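Long-range contacts in lytic polysaccharide monooxygenase ([Kitasatospora] papulosa, PDB 6NDQ), which probably cleaves cellulose oxidatively, as a copper-dependent monooxygenase of the cellulose-degrading bacterial LPMO family: residues S9-C14 against D81-V86; F98-Y103 against I151-S156; T92-D97 against S181-T186. All coordinates share one frame; numbering follows the deposited sequence.

Contact 1 of 3, residues S9-C14 against D81-V86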
ATOM      1  N   SER A   9      -4.315  -1.706   2.301  1.00 13.54           N
ATOM      2  CA  SER A   9      -3.741  -1.131   1.101  1.00 14.85           C
ATOM      3  C   SER A   9      -4.837  -0.732   0.103  1.00 14.49           C
ATOM      4  O   SER A   9      -6.042  -0.998   0.300  1.00 12.00           O
ATOM      5  CB  SER A   9      -2.745  -2.121   0.488  1.00 12.72           C
ATOM      6  OG  SER A   9      -3.390  -3.346   0.190  1.00 15.55           O
ATOM      7  N   ARG A  10      -4.432  -0.014  -0.952  1.00 12.49           N
ATOM      8  CA  ARG A  10      -5.422   0.462  -1.931  1.00 13.76           C
ATOM      9  C   ARG A  10      -6.178  -0.698  -2.558  1.00 15.74           C
ATOM     10  O   ARG A  10      -7.411  -0.697  -2.608  1.00 15.05           O
ATOM     11  CB  ARG A  10      -4.757   1.303  -3.024  1.00 15.73           C
ATOM     12  CG  ARG A  10      -4.062   2.552  -2.494  1.00 11.67           C
ATOM     13  CD  ARG A  10      -3.592   3.522  -3.589  1.00 14.79           C
ATOM     14  NE  ARG A  10      -3.388   4.863  -3.014  1.00 13.22           N
ATOM     15  CZ  ARG A  10      -2.845   5.889  -3.660  1.00 16.46           C
ATOM     16  NH1 ARG A  10      -2.394   5.747  -4.909  1.00 11.19           N
ATOM     17  NH2 ARG A  10      -2.701   7.058  -3.047  1.00 15.69           N
ATOM     18  N   ASN A  11      -5.464  -1.693  -3.085  1.00 13.72           N
ATOM     19  CA  ASN A  11      -6.211  -2.732  -3.774  1.00 16.84           C
ATOM     20  C   ASN A  11      -6.834  -3.756  -2.829  1.00 13.34           C
ATOM     21  O   ASN A  11      -7.861  -4.335  -3.181  1.00 12.21           O
ATOM     22  CB  ASN A  11      -5.353  -3.404  -4.846  1.00 14.41           C
ATOM     23  CG  ASN A  11      -4.136  -4.098  -4.312  1.00 15.58           C
ATOM     24  OD1 ASN A  11      -3.650  -3.852  -3.214  1.00 18.41           O
ATOM     25  ND2 ASN A  11      -3.613  -4.990  -5.128  1.00 14.03           N
ATOM     26  N   TYR A  12      -6.251  -3.998  -1.646  1.00 13.84           N
ATOM     27  CA  TYR A  12      -6.907  -4.886  -0.689  1.00 11.63           C
ATOM     28  C   TYR A  12      -8.223  -4.265  -0.242  1.00 11.38           C
ATOM     29  O   TYR A  12      -9.252  -4.939  -0.240  1.00 15.02           O
ATOM     30  CB  TYR A  12      -6.019  -5.168   0.526  1.00 17.18           C
ATOM     31  CG  TYR A  12      -6.726  -6.013   1.591  1.00 17.63           C
ATOM     32  CD1 TYR A  12      -6.901  -7.371   1.408  1.00 19.04           C
ATOM     33  CD2 TYR A  12      -7.226  -5.448   2.762  1.00 17.92           C
ATOM     34  CE1 TYR A  12      -7.529  -8.165   2.369  1.00 18.06           C
ATOM     35  CE2 TYR A  12      -7.857  -6.239   3.735  1.00 18.49           C
ATOM     36  CZ  TYR A  12      -8.017  -7.588   3.521  1.00 22.60           C
ATOM     37  OH  TYR A  12      -8.640  -8.379   4.455  1.00 23.17           O
ATOM     38  N   GLY A  13      -8.198  -2.956   0.023  1.00 13.60           N
ATOM     39  CA  GLY A  13      -9.411  -2.252   0.443  1.00 14.25           C
ATOM     40  C   GLY A  13     -10.471  -2.189  -0.644  1.00 18.00           C
ATOM     41  O   GLY A  13     -11.671  -2.339  -0.360  1.00 15.39           O
ATOM     42  N   CYS A  14     -10.068  -1.914  -1.893  1.00 13.99           N
ATOM     43  CA  CYS A  14     -11.036  -1.941  -2.993  1.00 13.06           C
ATOM     44  C   CYS A  14     -11.681  -3.313  -3.151  1.00 15.27           C
ATOM     45  O   CYS A  14     -12.876  -3.411  -3.435  1.00 14.15           O
ATOM     46  CB  CYS A  14     -10.378  -1.509  -4.315  1.00 12.62           C
ATOM     47  SG  CYS A  14     -10.069   0.314  -4.419  1.00 10.32           S
ATOM     48  N   ASP A  81      -1.611  -0.819 -12.483  1.00 14.78           N
ATOM     49  CA  ASP A  81      -1.334   0.542 -12.945  1.00 12.74           C
ATOM     50  C   ASP A  81      -2.252   1.534 -12.238  1.00 10.55           C
ATOM     51  O   ASP A  81      -1.802   2.581 -11.762  1.00 13.36           O
ATOM     52  CB  ASP A  81      -1.581   0.659 -14.458  1.00 16.27           C
ATOM     53  CG  ASP A  81      -0.350   0.401 -15.308  1.00 19.65           C
ATOM     54  OD1 ASP A  81       0.780   0.538 -14.790  1.00 17.57           O
ATOM     55  OD2 ASP A  81      -0.553   0.079 -16.506  1.00 17.69           O
ATOM     56  N   SER A  82      -3.540   1.203 -12.186  1.00 13.79           N
ATOM     57  CA  SER A  82      -4.534   2.165 -11.727  1.00 12.89           C
ATOM     58  C   SER A  82      -4.433   2.472 -10.242  1.00 17.34           C
ATOM     59  O   SER A  82      -5.091   3.431  -9.799  1.00 12.60           O
ATOM     60  CB  SER A  82      -5.960   1.696 -12.070  1.00 13.02           C
ATOM     61  OG  SER A  82      -6.191   0.368 -11.638  1.00 14.60           O
ATOM     62  N   LEU A  83      -3.614   1.743  -9.478  1.00 15.72           N
ATOM     63  CA  LEU A  83      -3.406   2.096  -8.076  1.00 11.25           C
ATOM     64  C   LEU A  83      -2.556   3.352  -7.907  1.00 12.26           C
ATOM     65  O   LEU A  83      -2.504   3.909  -6.796  1.00 15.59           O
ATOM     66  CB  LEU A  83      -2.770   0.923  -7.323  1.00 14.53           C
ATOM     67  CG  LEU A  83      -3.496  -0.427  -7.452  1.00 14.30           C
ATOM     68  CD1 LEU A  83      -2.904  -1.401  -6.497  1.00 15.13           C
ATOM     69  CD2 LEU A  83      -5.014  -0.226  -7.111  1.00 10.39           C
ATOM     70  N   ASP A  84      -1.858   3.771  -8.973  1.00 15.73           N
ATOM     71  CA  ASP A  84      -1.045   4.978  -9.042  1.00 13.42           C
ATOM     72  C   ASP A  84      -1.859   6.241  -9.257  1.00 16.12           C
ATOM     73  O   ASP A  84      -1.288   7.333  -9.179  1.00 14.68           O
ATOM     74  CB  ASP A  84      -0.059   4.902 -10.205  1.00 15.22           C
ATOM     75  CG  ASP A  84       1.037   3.927  -9.962  1.00 15.35           C
ATOM     76  OD1 ASP A  84       1.346   3.709  -8.779  1.00 14.66           O
ATOM     77  OD2 ASP A  84       1.581   3.366 -10.960  1.00 14.33           O
ATOM     78  N   SER A  85      -3.158   6.105  -9.554  1.00 16.34           N
ATOM     79  CA  SER A  85      -3.988   7.250  -9.906  1.00 18.15           C
ATOM     80  C   SER A  85      -4.126   8.215  -8.726  1.00 16.95           C
ATOM     81  O   SER A  85      -4.059   7.824  -7.549  1.00 17.96           O
ATOM     82  CB  SER A  85      -5.359   6.767 -10.364  1.00 17.24           C
ATOM     83  OG  SER A  85      -5.247   6.085 -11.593  1.00 13.79           O
ATOM     84  N   VAL A  86      -4.306   9.492  -9.059  1.00 16.00           N
ATOM     85  CA  VAL A  86      -4.251  10.586  -8.097  1.00 13.95           C
ATOM     86  C   VAL A  86      -5.687  11.009  -7.833  1.00 15.14           C
ATOM     87  O   VAL A  86      -6.421  11.303  -8.784  1.00 17.24           O
ATOM     88  CB  VAL A  86      -3.411  11.766  -8.634  1.00 16.02           C
ATOM     89  CG1 VAL A  86      -3.527  12.956  -7.746  1.00 19.31           C
ATOM     90  CG2 VAL A  86      -1.940  11.365  -8.785  1.00 18.53           C
TER
HETATM   91  O   HOH W   1      -1.400   8.213  -6.100  1.00 13.72           O
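R10 and N11, in the first turn of helix 10-18, meet L83 in a buried contact between that helix and the 3-10 segment 81-84, part of the loop that leads to strand 92-94. One direct hydrogen bond and one apolar touch carry it. R10 NH1 donates to L83 O at 2.6 Å, a short bond with an N-H...O angle of 151°; the oxygen lies at the edge of the guanidinium, only 5° out of its plane, and the donor comes nearly along the C=O axis. The R10 chain, extended from CG to NE, carries the group across to the loop. NH1 also donates, at 2.9 Å, to a water that lies within hydrogen-bonding distance of S85 O, at 3.1 Å, a water-mediated link to the loop. In the LPMO fold this helical and loop region, where a C14-C34 disulfide ties helix 10-18 to helix 32-40, packs against a β-sandwich core, and R10 spans the two: its NE forms a salt bridge with D182 of strand 175-185, and W89 adds a cation-pi contact. Beside the arginine, L83 crosses N11 at about a right angle, CD1 lying 3.6 Å from N11 CB and 3.7 Å from N11 CG. The N11 amide has its polar partner elsewhere, ND2 donating to A44 O.

Contact 2 of 3, residues F98-Y103 against I151-S156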
ATOM      1  N   PHE A  98       1.098   3.986  15.340  1.00 19.73           N
ATOM      2  CA  PHE A  98       0.190   3.050  14.690  1.00 18.54           C
ATOM      3  C   PHE A  98       0.955   1.788  14.340  1.00 21.60           C
ATOM      4  O   PHE A  98       2.182   1.746  14.405  1.00 22.36           O
ATOM      5  CB  PHE A  98      -0.476   3.674  13.452  1.00 22.34           C
ATOM      6  CG  PHE A  98       0.485   4.040  12.335  1.00 18.75           C
ATOM      7  CD1 PHE A  98       1.236   5.202  12.388  1.00 20.62           C
ATOM      8  CD2 PHE A  98       0.577   3.241  11.209  1.00 19.58           C
ATOM      9  CE1 PHE A  98       2.101   5.543  11.339  1.00 19.34           C
ATOM     10  CE2 PHE A  98       1.423   3.576  10.166  1.00 18.36           C
ATOM     11  CZ  PHE A  98       2.184   4.720  10.225  1.00 17.37           C
ATOM     12  N   THR A  99       0.208   0.738  14.015  1.00 20.38           N
ATOM     13  CA  THR A  99       0.773  -0.560  13.680  1.00 21.76           C
ATOM     14  C   THR A  99       0.395  -0.912  12.250  1.00 22.27           C
ATOM     15  O   THR A  99      -0.765  -0.781  11.856  1.00 20.98           O
ATOM     16  CB  THR A  99       0.285  -1.647  14.657  1.00 22.60           C
ATOM     17  OG1 THR A  99       1.072  -1.598  15.850  1.00 24.74           O
ATOM     18  CG2 THR A  99       0.401  -3.030  14.043  1.00 23.85           C
ATOM     19  N   VAL A 100       1.370  -1.364  11.475  1.00 19.38           N
ATOM     20  CA  VAL A 100       1.089  -1.853  10.134  1.00 18.53           C
ATOM     21  C   VAL A 100       0.985  -3.366  10.224  1.00 15.92           C
ATOM     22  O   VAL A 100       1.914  -4.031  10.701  1.00 19.04           O
ATOM     23  CB  VAL A 100       2.174  -1.430   9.137  1.00 14.97           C
ATOM     24  CG1 VAL A 100       1.952  -2.133   7.821  1.00 16.74           C
ATOM     25  CG2 VAL A 100       2.170   0.088   8.939  1.00 14.96           C
ATOM     26  N   LYS A 101      -0.137  -3.903   9.774  1.00 15.42           N
ATOM     27  CA  LYS A 101      -0.465  -5.315   9.924  1.00 18.98           C
ATOM     28  C   LYS A 101      -0.529  -5.928   8.536  1.00 19.41           C
ATOM     29  O   LYS A 101      -1.324  -5.481   7.697  1.00 18.90           O
ATOM     30  CB  LYS A 101      -1.801  -5.485  10.657  1.00 22.50           C
ATOM     31  CG  LYS A 101      -2.113  -6.909  11.055  1.00 25.00           C
ATOM     32  CD  LYS A 101      -3.436  -6.949  11.812  1.00 25.24           C
ATOM     33  CE  LYS A 101      -4.206  -8.191  11.481  1.00 28.53           C
ATOM     34  NZ  LYS A 101      -4.278  -9.090  12.650  1.00 34.69           N
ATOM     35  N   LEU A 102       0.333  -6.917   8.278  1.00 19.78           N
ATOM     36  CA  LEU A 102       0.294  -7.653   7.026  1.00 18.78           C
ATOM     37  C   LEU A 102      -0.382  -9.007   7.243  1.00 23.27           C
ATOM     38  O   LEU A 102      -0.429  -9.537   8.365  1.00 21.37           O
ATOM     39  CB  LEU A 102       1.696  -7.829   6.425  1.00 19.04           C
ATOM     40  CG  LEU A 102       2.312  -6.503   5.957  1.00 18.59           C
ATOM     41  CD1 LEU A 102       3.184  -5.920   7.056  1.00 19.97           C
ATOM     42  CD2 LEU A 102       3.094  -6.588   4.608  1.00 19.71           C
ATOM     43  N   TYR A 103      -0.975  -9.520   6.168  1.00 17.68           N
ATOM     44  CA  TYR A 103      -1.488 -10.879   6.110  1.00 21.40           C
ATOM     45  C   TYR A 103      -0.737 -11.640   5.023  1.00 24.80           C
ATOM     46  O   TYR A 103      -0.642 -11.169   3.884  1.00 22.93           O
ATOM     47  CB  TYR A 103      -2.997 -10.895   5.844  1.00 20.35           C
ATOM     48  CG  TYR A 103      -3.516 -12.297   5.750  1.00 25.40           C
ATOM     49  CD1 TYR A 103      -3.516 -13.125   6.866  1.00 26.75           C
ATOM     50  CD2 TYR A 103      -3.976 -12.808   4.551  1.00 25.00           C
ATOM     51  CE1 TYR A 103      -3.979 -14.415   6.792  1.00 29.72           C
ATOM     52  CE2 TYR A 103      -4.441 -14.104   4.469  1.00 28.74           C
ATOM     53  CZ  TYR A 103      -4.440 -14.903   5.595  1.00 30.33           C
ATOM     54  OH  TYR A 103      -4.903 -16.202   5.532  1.00 36.65           O
ATOM     55  N   ILE A 151       4.085  -4.375  12.315  1.00 19.60           N
ATOM     56  CA  ILE A 151       5.192  -3.428  12.394  1.00 17.11           C
ATOM     57  C   ILE A 151       4.731  -2.238  13.224  1.00 21.00           C
ATOM     58  O   ILE A 151       3.859  -1.467  12.783  1.00 20.17           O
ATOM     59  CB  ILE A 151       5.658  -2.974  11.006  1.00 18.85           C
ATOM     60  CG1 ILE A 151       5.945  -4.185  10.122  1.00 18.21           C
ATOM     61  CG2 ILE A 151       6.876  -2.044  11.139  1.00 19.24           C
ATOM     62  CD1 ILE A 151       5.749  -3.868   8.680  1.00 20.38           C
ATOM     63  N   PRO A 152       5.279  -2.041  14.417  1.00 21.82           N
ATOM     64  CA  PRO A 152       4.928  -0.851  15.200  1.00 21.05           C
ATOM     65  C   PRO A 152       5.644   0.366  14.626  1.00 21.24           C
ATOM     66  O   PRO A 152       6.827   0.308  14.274  1.00 21.99           O
ATOM     67  CB  PRO A 152       5.413  -1.198  16.613  1.00 24.88           C
ATOM     68  CG  PRO A 152       6.551  -2.159  16.390  1.00 20.57           C
ATOM     69  CD  PRO A 152       6.233  -2.925  15.116  1.00 19.85           C
ATOM     70  N   VAL A 153       4.906   1.460  14.489  1.00 18.89           N
ATOM     71  CA  VAL A 153       5.418   2.676  13.871  1.00 21.28           C
ATOM     72  C   VAL A 153       5.167   3.834  14.820  1.00 23.72           C
ATOM     73  O   VAL A 153       4.066   3.957  15.370  1.00 25.58           O
ATOM     74  CB  VAL A 153       4.755   2.959  12.509  1.00 18.18           C
ATOM     75  CG1 VAL A 153       5.455   4.128  11.817  1.00 23.49           C
ATOM     76  CG2 VAL A 153       4.742   1.710  11.638  1.00 18.66           C
ATOM     77  N   THR A 154       6.173   4.687  15.004  1.00 19.85           N
ATOM     78  CA  THR A 154       6.036   5.883  15.826  1.00 26.87           C
ATOM     79  C   THR A 154       6.371   7.088  14.963  1.00 22.26           C
ATOM     80  O   THR A 154       7.389   7.087  14.264  1.00 27.40           O
ATOM     81  CB  THR A 154       6.936   5.809  17.081  1.00 27.90           C
ATOM     82  OG1 THR A 154       8.313   5.892  16.709  1.00 34.16           O
ATOM     83  CG2 THR A 154       6.733   4.488  17.797  1.00 22.57           C
ATOM     84  N   THR A 155       5.478   8.074  14.942  1.00 22.70           N
ATOM     85  CA  THR A 155       5.703   9.321  14.228  1.00 23.23           C
ATOM     86  C   THR A 155       5.265  10.495  15.102  1.00 24.54           C
ATOM     87  O   THR A 155       4.611  10.335  16.136  1.00 22.00           O
ATOM     88  CB  THR A 155       4.947   9.377  12.884  1.00 25.60           C
ATOM     89  OG1 THR A 155       3.544   9.541  13.123  1.00 23.69           O
ATOM     90  CG2 THR A 155       5.184   8.125  12.044  1.00 22.85           C
ATOM     91  N   SER A 156       5.628  11.689  14.662  1.00 20.87           N
ATOM     92  CA  SER A 156       5.212  12.912  15.331  1.00 25.91           C
ATOM     93  C   SER A 156       5.080  14.012  14.293  1.00 22.64           C
ATOM     94  O   SER A 156       5.764  13.999  13.274  1.00 21.84           O
ATOM     95  CB  SER A 156       6.215  13.336  16.410  1.00 28.27           C
ATOM     96  OG  SER A 156       7.442  13.731  15.816  1.00 31.11           O
TER
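The F98 ring has V153 over one face and T155 at its edge. V153 CB stands 3.8 Å above the ring plane, offset toward the rim, in a CH-pi contact 3.9 Å from the centroid; its CG1 reaches CE1 and CZ, while CG2 turns toward V100 CG2. A chi1 of 64° sets F98 CG between the backbone N and the carbonyl carbon; the ring and V153 lie side by side, pointing the same way. T155 CG2 approaches CE1 near the ring plane at 4.1 Å. The same sheet face continues with V100 and I151, and L102 CD1 meets I151 CD1 obliquely at 3.7 Å. Four backbone bonds hold the strands: F98 and V153 bond reciprocally, V153 N to F98 O at 2.7 Å, as do V100 and I151, I151 N to V100 O at 2.7 Å. Between these two hydrogen-bonded pairs T99 and P152 form a non-hydrogen-bonded pair on the other face, and T99 CA makes a CA-H...O contact with I151 O, CA to O 3.3 Å. V153 and I151 also touch strand 134-139 of the second sheet. The arrangement is that of antiparallel neighbours in the three-stranded sheet 2-6, 97-104, 148-154, whose apolar face packs inward as in the β-sandwich core of LPMOs.

Contact 3 of 3, residues T92-D97 against S181-T186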
ATOM      1  N   THR A  92      -7.856   5.302   6.044  1.00 18.38           N
ATOM      2  CA  THR A  92      -8.020   4.720   7.371  1.00 19.11           C
ATOM      3  C   THR A  92      -7.498   5.722   8.383  1.00 22.04           C
ATOM      4  O   THR A  92      -6.375   6.230   8.230  1.00 20.42           O
ATOM      5  CB  THR A  92      -7.253   3.399   7.527  1.00 16.43           C
ATOM      6  OG1 THR A  92      -7.792   2.423   6.637  1.00 18.32           O
ATOM      7  CG2 THR A  92      -7.370   2.880   8.949  1.00 18.33           C
ATOM      8  N   ASP A  93      -8.323   6.026   9.385  1.00 22.99           N
ATOM      9  CA  ASP A  93      -7.873   6.828  10.514  1.00 27.18           C
ATOM     10  C   ASP A  93      -6.767   6.105  11.267  1.00 26.20           C
ATOM     11  O   ASP A  93      -6.887   4.917  11.589  1.00 24.30           O
ATOM     12  CB  ASP A  93      -9.037   7.106  11.461  1.00 25.43           C
ATOM     13  CG  ASP A  93      -9.719   8.410  11.172  1.00 28.28           C
ATOM     14  OD1 ASP A  93      -9.680   8.864  10.005  1.00 31.31           O
ATOM     15  OD2 ASP A  93     -10.277   8.992  12.124  1.00 33.63           O
ATOM     16  N   ILE A  94      -5.684   6.820  11.560  1.00 26.11           N
ATOM     17  CA  ILE A  94      -4.632   6.310  12.427  1.00 23.89           C
ATOM     18  C   ILE A  94      -4.171   7.449  13.326  1.00 22.75           C
ATOM     19  O   ILE A  94      -4.417   8.623  13.049  1.00 26.23           O
ATOM     20  CB  ILE A  94      -3.439   5.724  11.634  1.00 22.81           C
ATOM     21  CG1 ILE A  94      -2.781   6.808  10.775  1.00 20.43           C
ATOM     22  CG2 ILE A  94      -3.883   4.527  10.772  1.00 22.26           C
ATOM     23  CD1 ILE A  94      -1.553   6.309  10.013  1.00 19.16           C
ATOM     24  N   THR A  95      -3.500   7.088  14.417  1.00 23.68           N
ATOM     25  CA  THR A  95      -2.855   8.045  15.307  1.00 22.94           C
ATOM     26  C   THR A  95      -1.363   8.135  14.996  1.00 23.46           C
ATOM     27  O   THR A  95      -0.823   7.335  14.232  1.00 24.49           O
ATOM     28  CB  THR A  95      -3.075   7.641  16.769  1.00 27.03           C
ATOM     29  OG1 THR A  95      -2.498   6.346  16.994  1.00 30.62           O
ATOM     30  CG2 THR A  95      -4.558   7.573  17.063  1.00 30.59           C
ATOM     31  N   ASP A  96      -0.692   9.117  15.620  1.00 24.01           N
ATOM     32  CA  ASP A  96       0.750   9.294  15.425  1.00 26.37           C
ATOM     33  C   ASP A  96       1.501   7.977  15.570  1.00 25.37           C
ATOM     34  O   ASP A  96       2.420   7.678  14.790  1.00 24.38           O
ATOM     35  CB  ASP A  96       1.315  10.297  16.432  1.00 27.04           C
ATOM     36  CG  ASP A  96       0.731  11.681  16.281  1.00 32.03           C
ATOM     37  OD1 ASP A  96       0.342  12.046  15.155  1.00 35.12           O
ATOM     38  OD2 ASP A  96       0.665  12.401  17.299  1.00 36.11           O
ATOM     39  N   ASP A  97       1.152   7.199  16.589  1.00 24.04           N
ATOM     40  CA  ASP A  97       1.684   5.858  16.776  1.00 25.67           C
ATOM     41  C   ASP A  97       0.664   4.853  16.258  1.00 23.45           C
ATOM     42  O   ASP A  97      -0.506   4.887  16.657  1.00 23.53           O
ATOM     43  CB  ASP A  97       2.021   5.620  18.245  1.00 29.00           C
ATOM     44  CG  ASP A  97       3.051   6.612  18.757  1.00 27.39           C
ATOM     45  OD1 ASP A  97       3.771   7.191  17.918  1.00 30.56           O
ATOM     46  OD2 ASP A  97       3.144   6.814  19.979  1.00 34.38           O
ATOM     47  N   SER A 181      -0.951   2.505   1.313  1.00 15.38           N
ATOM     48  CA  SER A 181      -2.124   2.606   2.167  1.00 15.57           C
ATOM     49  C   SER A 181      -2.427   4.079   2.388  1.00 15.25           C
ATOM     50  O   SER A 181      -1.564   4.822   2.868  1.00 12.08           O
ATOM     51  CB  SER A 181      -1.866   1.926   3.515  1.00 13.38           C
ATOM     52  OG  SER A 181      -1.957   0.524   3.417  1.00 13.95           O
ATOM     53  N   ASP A 182      -3.658   4.496   2.076  1.00 16.01           N
ATOM     54  CA  ASP A 182      -4.088   5.857   2.367  1.00 16.50           C
ATOM     55  C   ASP A 182      -4.536   5.958   3.813  1.00 16.98           C
ATOM     56  O   ASP A 182      -5.200   5.060   4.319  1.00 14.28           O
ATOM     57  CB  ASP A 182      -5.229   6.256   1.446  1.00 16.67           C
ATOM     58  CG  ASP A 182      -4.796   6.251   0.013  1.00 16.80           C
ATOM     59  OD1 ASP A 182      -4.149   7.218  -0.398  1.00 17.21           O
ATOM     60  OD2 ASP A 182      -5.107   5.264  -0.670  1.00 14.50           O
ATOM     61  N   VAL A 183      -4.104   7.017   4.492  1.00 16.21           N
ATOM     62  CA  VAL A 183      -4.331   7.152   5.917  1.00 17.96           C
ATOM     63  C   VAL A 183      -4.700   8.598   6.173  1.00 19.43           C
ATOM     64  O   VAL A 183      -4.461   9.483   5.352  1.00 17.30           O
ATOM     65  CB  VAL A 183      -3.115   6.747   6.792  1.00 17.27           C
ATOM     66  CG1 VAL A 183      -2.765   5.273   6.593  1.00 17.14           C
ATOM     67  CG2 VAL A 183      -1.914   7.637   6.491  1.00 19.16           C
ATOM     68  N   ASN A 184      -5.288   8.816   7.341  1.00 19.82           N
ATOM     69  CA  ASN A 184      -5.660  10.134   7.836  1.00 21.42           C
ATOM     70  C   ASN A 184      -5.205  10.178   9.290  1.00 20.41           C
ATOM     71  O   ASN A 184      -5.734   9.445  10.132  1.00 23.08           O
ATOM     72  CB  ASN A 184      -7.166  10.352   7.695  1.00 21.91           C
ATOM     73  CG  ASN A 184      -7.627  11.696   8.227  1.00 25.06           C
ATOM     74  OD1 ASN A 184      -7.034  12.731   7.940  1.00 26.37           O
ATOM     75  ND2 ASN A 184      -8.705  11.680   8.995  1.00 30.33           N
ATOM     76  N   PHE A 185      -4.188  10.983   9.575  1.00 22.85           N
ATOM     77  CA  PHE A 185      -3.689  11.135  10.940  1.00 21.55           C
ATOM     78  C   PHE A 185      -4.630  12.035  11.746  1.00 24.45           C
ATOM     79  O   PHE A 185      -4.856  13.189  11.374  1.00 25.74           O
ATOM     80  CB  PHE A 185      -2.280  11.719  10.927  1.00 19.00           C
ATOM     81  CG  PHE A 185      -1.220  10.739  10.528  1.00 18.60           C
ATOM     82  CD1 PHE A 185      -0.673   9.876  11.462  1.00 20.20           C
ATOM     83  CD2 PHE A 185      -0.755  10.707   9.233  1.00 21.31           C
ATOM     84  CE1 PHE A 185       0.331   8.973  11.099  1.00 21.63           C
ATOM     85  CE2 PHE A 185       0.231   9.806   8.861  1.00 19.37           C
ATOM     86  CZ  PHE A 185       0.759   8.937   9.793  1.00 18.95           C
ATOM     87  N   THR A 186      -5.154  11.511  12.852  1.00 22.21           N
ATOM     88  CA  THR A 186      -6.005  12.256  13.776  1.00 32.85           C
ATOM     89  C   THR A 186      -5.595  11.934  15.211  1.00 32.95           C
ATOM     90  O   THR A 186      -4.799  11.029  15.466  1.00 32.07           O
ATOM     91  CB  THR A 186      -7.491  11.907  13.603  1.00 30.34           C
ATOM     92  OG1 THR A 186      -7.717  10.573  14.071  1.00 36.12           O
ATOM     93  CG2 THR A 186      -7.907  12.002  12.147  1.00 32.67           C
TER
HETATM   94  O   HOH W   2      -5.867   2.283   4.455  1.00 18.11           O
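Strand 92-94 joins the larger, mixed sheet as a parallel neighbour of strand 175-185, with T92, D93 and I94 paired to V183, N184 and F185. The backbone ladder alternates: T92 N donates to D182 O, N184 N to T92 O, I94 N to N184 O, and T186 N to I94 O. A water lies 2.9 Å from both T92 OG1 and D182 O and bridges the start of the ladder. On one face, D93 and N184 lie side by side, pointing the same way. N184 ND2 donates to D93 OD1 at 3.1 Å, nearly straight at 165°; the oxygen lies close to the amide plane, but ND2 meets it from above the carboxylate plane. Across the same carboxylate D93 OD2 is 3.6 Å from T186 OG1, a hydroxyl hydrogen-bonded to the backbone N of H188, in what is evidently the C-terminal histidine tag. On the opposite face V183 and F185 are buried and turn to the interior of the LPMO β-sandwich, with I94 packed against them; T92, partly exposed, lies on the same face at the start of the strand. There I94 CG1 sits between the backbone N and the carbonyl carbon (chi1 62°), and CD1 lies over the F185 ring, 3.4 Å above its plane and offset toward the rim, in a CH-pi contact 3.8 Å from the centroid. The same methyl is 3.6 Å from V183 CB, so it packs on both neighbours. T95 O approaches the F185 ring edge near its plane, 3.7 Å from CE1, and H162 meets the same ring edge-to-face.

In the fold
From the N terminus, the chain passes strand 2-6 into helix 10-18, and contact 1 closes a loop rich in helix and nearly without strand when residues 81-86 come back to that helix. Strand 92-94 follows, opening contact 3, and the chain turns directly into strand 97-104, where contact 2 opens. Contact 2 closes at 151-156 and is thus nested inside the longer loop that contact 3 closes at 181-186. Contact 1 lies in series before both. Contacts 2 and 3 belong to different sheets and meet through T155 and D96, while contacts 1 and 3 touch at the R10-D182 salt bridge, which ties the helical region to the sandwich. Contacts 1 and 2 do not touch.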